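PDB 3OYZ: malate synthase from Haloferax volcanii, which catalyses the magnesium-dependent Claisen condensation of acetyl-CoA with glyoxylate and the hydrolysis of the malyl-CoA intermediate to malate and CoA, a step of the glyoxylate cycle. Local coordinates for residues A[212-215]-A[216-220]; A[247-251]-A[252-256]. All blocks are in the same frame, centred on the assembly; numbering follows the deposited sequence. Where two conformers were deposited one is given.

Contacts 1 and 2 illustrate how a helix of a TIM barrel and the turn after its neighbour can share one cation at a subunit interface. Contact 1 (212-220) lies within helix 210-223, and contact 2 (247-256) turns from helix 238-249 into strand 255-258; their centres are about 10 Å apart. Ser217 OG comes 2.7 Å from Lys251 O in a probable hydrogen bond, and Arg213 NH1 forms a salt bridge with Asp247 OD2 at 2.8 Å. Ser217 and Gly252 bind the same potassium ion, to which Met197 of the second subunit also contributes. Bound pyruvate lies about 8 Å from the Leu212 side chain and about 10 Å from that of Ile256.

Contact 1: A[212-215]-A[216-220]; sequences LRHN and TSRGA. With K (potassium ion), chain F.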
loop_
_atom_site.group_PDB
_atom_site.type_symbol
_atom_site.label_atom_id
_atom_site.label_comp_id
_atom_site.label_asym_id
_atom_site.label_seq_id
_atom_site.Cartn_x
_atom_site.Cartn_y
_atom_site.Cartn_z
ATOM N N LEU A 212 -0.080 5.181 3.590
ATOM C CA LEU A 212 0.847 5.769 4.548
ATOM C C LEU A 212 0.622 5.204 5.946
ATOM O O LEU A 212 1.572 4.884 6.628
ATOM C CB LEU A 212 0.750 7.294 4.578
ATOM C CG LEU A 212 1.549 7.994 5.655
ATOM C CD1 LEU A 212 3.084 7.776 5.652
ATOM C CD2 LEU A 212 1.148 9.473 5.835
ATOM N N ARG A 213 -0.639 5.109 6.353
ATOM C CA ARG A 213 -0.996 4.660 7.683
ATOM C C ARG A 213 -0.703 3.178 7.832
ATOM O O ARG A 213 -0.100 2.802 8.836
ATOM C CB ARG A 213 -2.498 4.971 7.904
ATOM C CG ARG A 213 -2.807 6.475 8.049
ATOM C CD ARG A 213 -4.295 6.647 8.459
ATOM N NE ARG A 213 -5.128 6.642 7.271
ATOM C CZ ARG A 213 -6.286 6.020 7.082
ATOM N NH1 ARG A 213 -6.922 5.322 8.029
ATOM N NH2 ARG A 213 -6.863 6.216 5.906
ATOM N N HIS A 214 -0.986 2.397 6.783
ATOM C CA HIS A 214 -0.544 1.019 6.738
ATOM C C HIS A 214 0.971 0.871 6.956
ATOM O O HIS A 214 1.417 0.100 7.822
ATOM C CB HIS A 214 -0.932 0.271 5.457
ATOM C CG HIS A 214 -0.389 -1.127 5.405
ATOM N ND1 HIS A 214 -1.075 -2.211 5.939
ATOM C CD2 HIS A 214 0.783 -1.616 4.941
ATOM C CE1 HIS A 214 -0.384 -3.315 5.702
ATOM N NE2 HIS A 214 0.766 -2.983 5.138
ATOM N N ASN A 215 1.745 1.590 6.166
ATOM C CA ASN A 215 3.223 1.546 6.289
ATOM C C ASN A 215 3.814 2.045 7.600
ATOM O O ASN A 215 4.816 1.480 8.042
ATOM C CB ASN A 215 3.836 2.304 5.110
ATOM C CG ASN A 215 3.451 1.658 3.762
ATOM O OD1 ASN A 215 2.927 0.522 3.695
ATOM N ND2 ASN A 215 3.490 2.471 2.727
ATOM N N THR A 216 3.141 3.013 8.252
ATOM C CA THR A 216 3.641 3.557 9.528
ATOM C C THR A 216 3.277 2.546 10.625
ATOM O O THR A 216 4.089 2.183 11.436
ATOM C CB THR A 216 2.930 4.853 9.810
ATOM O OG1 THR A 216 3.245 5.697 8.678
ATOM C CG2 THR A 216 3.505 5.457 11.183
ATOM N N SER A 217 2.091 1.962 10.518
ATOM C CA SER A 217 1.763 0.848 11.420
ATOM C C SER A 217 2.670 -0.377 11.317
ATOM O O SER A 217 3.160 -0.893 12.336
ATOM C CB SER A 217 0.269 0.489 11.275
ATOM O OG SER A 217 0.056 -0.710 12.065
ATOM N N ARG A 218 2.986 -0.832 10.084
ATOM C CA ARG A 218 3.963 -1.872 9.806
ATOM C C ARG A 218 5.334 -1.521 10.301
ATOM O O ARG A 218 5.995 -2.326 10.982
ATOM C CB ARG A 218 3.988 -2.104 8.256
ATOM C CG ARG A 218 5.114 -3.018 7.814
ATOM C CD ARG A 218 4.927 -3.061 6.305
ATOM N NE ARG A 218 5.499 -1.852 5.715
ATOM C CZ ARG A 218 5.495 -1.553 4.421
ATOM N NH1 ARG A 218 4.957 -2.385 3.541
ATOM N NH2 ARG A 218 6.193 -0.497 4.022
ATOM N N GLY A 219 5.738 -0.283 10.051
ATOM C CA GLY A 219 7.089 0.099 10.431
ATOM C C GLY A 219 7.228 0.024 11.965
ATOM O O GLY A 219 8.276 -0.395 12.486
ATOM N N ALA A 220 6.198 0.497 12.669
ATOM C CA ALA A 220 6.279 0.444 14.125
ATOM C C ALA A 220 6.271 -0.956 14.658
ATOM O O ALA A 220 7.056 -1.301 15.558
ATOM C CB ALA A 220 5.064 1.240 14.737
HETATM K K K F . 1.019 -1.384 14.505
HETATM O O HOH W 1 7.044 0.216 6.902
#
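Contact 1 is a local one, between side chains one helical turn apart on helix 210-223, which packs on the outside of the TIM barrel against strands 183-188 and 226-229. Asn215 and Arg218 run side by side and point the same way, with the amide and guanidinium planes only 13° apart. Asn215 OD1 sits 3.3 Å above the plane of the Arg218 guanidinium, offset toward its rim, in contact without a hydrogen bond. The arginine chain runs back along the helix, and its bend at chi3 (80°) brings the guanidinium alongside the Asn215 amide. A water occupies the guanidinium edge: it accepts from Arg218 NE and donates to Asn215 O, which also receives Gly219 N at 2.8 Å. Asn215 ND2 is held by Glu163 of the same chain, whereas Glu163 of the second subunit takes a salt bridge from Arg218 NH1 and a hydrogen bond from His214 NE2.

On the barrel side, Thr216 OG1 is turned beside its own backbone N (chi1 -59°); it lies 2.8 Å from Leu212 O and is hydrogen-bonded to Asp188 OD1. Leu212 CD1 packs 3.7 Å from Thr216 OG1. Ser217 supplies two ligands to a shared potassium site: OG, also hydrogen-bonded to Lys251 O, lies 2.7 Å from the ion, and Ser217 O is a longer ligand at 3.1 Å.

Contact 2: A[247-251]-A[252-256]; sequences DNQAK and GMLGI. With K (potassium ion), chain F.
A Schellman motif ends helix 238-249 here and swings the chain into strand 255-258, completing a beta-alpha-beta unit of the TIM barrel. Its two bonds run back into the last helical turn: Met253 N reaches Asn248 O at 3.1 Å, and Gly252 N closes the type I turn on Gln249 O at 3.1 Å. Asn248 O is gripped from both faces of its carbonyl plane, since Lys251 N also donates to it from the side opposite Met253 N. Gly252 takes the positive phi (84°) of the motif, where a CB would clash with Lys251 O.

Side chains close the turn in two places. Leu254 CD2 lies 3.8 Å from Gln249 CA and touches CG of the glutamine, the two side chains crossing at about a right angle. Asn248 meets Ile256 in a similar crossing, ND2 lying 3.7 Å from Ile256 CD1, while Asn248 CB rests against Met253 O. Both amides also bridge the turn through water: Asn248 ND2 donates to one that binds Met253 O, and Gln249 NE2 to another that binds Leu254 O. Elsewhere Asn248 OD1 accepts from Arg213 and ND2 bonds Asp229, while the principal partner of Gln249 NE2 is Ser270 OG. At the turn's last residue, Gly252 O binds the potassium ion at 2.9 Å.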
loop_
_atom_site.group_PDB
_atom_site.type_symbol
_atom_site.label_atom_id
_atom_site.label_comp_id
_atom_site.label_asym_id
_atom_site.label_seq_id
_atom_site.Cartn_x
_atom_site.Cartn_y
_atom_site.Cartn_z
ATOM N N ASP A 247 -11.233 3.349 11.390
ATOM C CA ASP A 247 -10.434 2.940 10.224
ATOM C C ASP A 247 -8.937 2.721 10.572
ATOM O O ASP A 247 -8.381 1.691 10.224
ATOM C CB ASP A 247 -10.562 4.014 9.152
ATOM C CG ASP A 247 -10.203 3.485 7.773
ATOM O OD1 ASP A 247 -11.023 2.738 7.203
ATOM O OD2 ASP A 247 -9.108 3.756 7.236
ATOM N N ASN A 248 -8.317 3.628 11.329
ATOM C CA ASN A 248 -6.961 3.462 11.871
ATOM C C ASN A 248 -6.748 2.216 12.688
ATOM O O ASN A 248 -5.792 1.496 12.422
ATOM C CB ASN A 248 -6.500 4.633 12.761
ATOM C CG ASN A 248 -6.452 5.924 12.018
ATOM O OD1 ASN A 248 -6.457 5.971 10.757
ATOM N ND2 ASN A 248 -6.399 7.007 12.785
ATOM N N GLN A 249 -7.659 1.909 13.607
ATOM C CA GLN A 249 -7.523 0.793 14.536
ATOM C C GLN A 249 -7.527 -0.490 13.692
ATOM O O GLN A 249 -6.902 -1.490 14.075
ATOM C CB GLN A 249 -8.678 0.830 15.573
ATOM C CG GLN A 249 -8.493 1.993 16.610
ATOM C CD GLN A 249 -9.827 2.472 17.247
ATOM O OE1 GLN A 249 -10.842 1.790 17.143
ATOM N NE2 GLN A 249 -9.810 3.617 17.888
ATOM N N ALA A 250 -8.226 -0.498 12.576
ATOM C CA ALA A 250 -8.218 -1.732 11.753
ATOM C C ALA A 250 -6.902 -1.930 10.979
ATOM O O ALA A 250 -6.687 -3.015 10.431
ATOM C CB ALA A 250 -9.387 -1.785 10.787
ATOM N N LYS A 251 -6.044 -0.905 10.975
ATOM C CA LYS A 251 -4.690 -0.962 10.393
ATOM C C LYS A 251 -3.668 -1.191 11.504
ATOM O O LYS A 251 -2.482 -1.313 11.240
ATOM C CB LYS A 251 -4.336 0.361 9.687
ATOM C CG LYS A 251 -5.301 0.756 8.550
ATOM C CD LYS A 251 -4.896 2.057 7.878
ATOM C CE LYS A 251 -5.521 2.250 6.502
ATOM N NZ LYS A 251 -6.836 1.614 6.230
ATOM N N GLY A 252 -4.103 -1.232 12.766
ATOM C CA GLY A 252 -3.157 -1.393 13.876
ATOM C C GLY A 252 -2.542 -0.063 14.315
ATOM O O GLY A 252 -1.533 -0.007 15.017
ATOM N N MET A 253 -3.113 1.040 13.865
ATOM C CA MET A 253 -2.654 2.358 14.305
ATOM C C MET A 253 -3.618 2.860 15.393
ATOM O O MET A 253 -4.711 3.336 15.110
ATOM C CB MET A 253 -2.623 3.309 13.110
ATOM C CG MET A 253 -2.192 4.742 13.388
ATOM S SD MET A 253 -2.054 5.626 11.765
ATOM C CE MET A 253 -0.313 5.214 11.614
ATOM N N LEU A 254 -3.258 2.662 16.650
ATOM C CA LEU A 254 -4.285 2.752 17.715
ATOM C C LEU A 254 -4.256 4.117 18.363
ATOM O O LEU A 254 -5.070 4.389 19.249
ATOM C CB LEU A 254 -4.053 1.659 18.765
ATOM C CG LEU A 254 -4.012 0.210 18.272
ATOM C CD1 LEU A 254 -3.806 -0.843 19.387
ATOM C CD2 LEU A 254 -5.202 -0.212 17.368
ATOM N N GLY A 255 -3.295 4.968 18.015
ATOM C CA GLY A 255 -3.235 6.321 18.555
ATOM C C GLY A 255 -3.541 7.363 17.510
ATOM O O GLY A 255 -3.378 7.094 16.307
ATOM N N ILE A 256 -3.940 8.562 17.922
ATOM C CA ILE A 256 -4.260 9.581 16.933
ATOM C C ILE A 256 -3.866 10.927 17.476
ATOM O O ILE A 256 -3.844 11.093 18.677
ATOM C CB ILE A 256 -5.741 9.560 16.403
ATOM C CG1 ILE A 256 -5.937 10.522 15.216
ATOM C CG2 ILE A 256 -6.729 9.857 17.616
ATOM C CD1 ILE A 256 -7.216 10.279 14.381
HETATM K K K F . 1.019 -1.384 14.505
HETATM O O HOH W 2 -6.246 6.056 15.586
HETATM O O HOH W 3 -7.659 5.397 17.831
#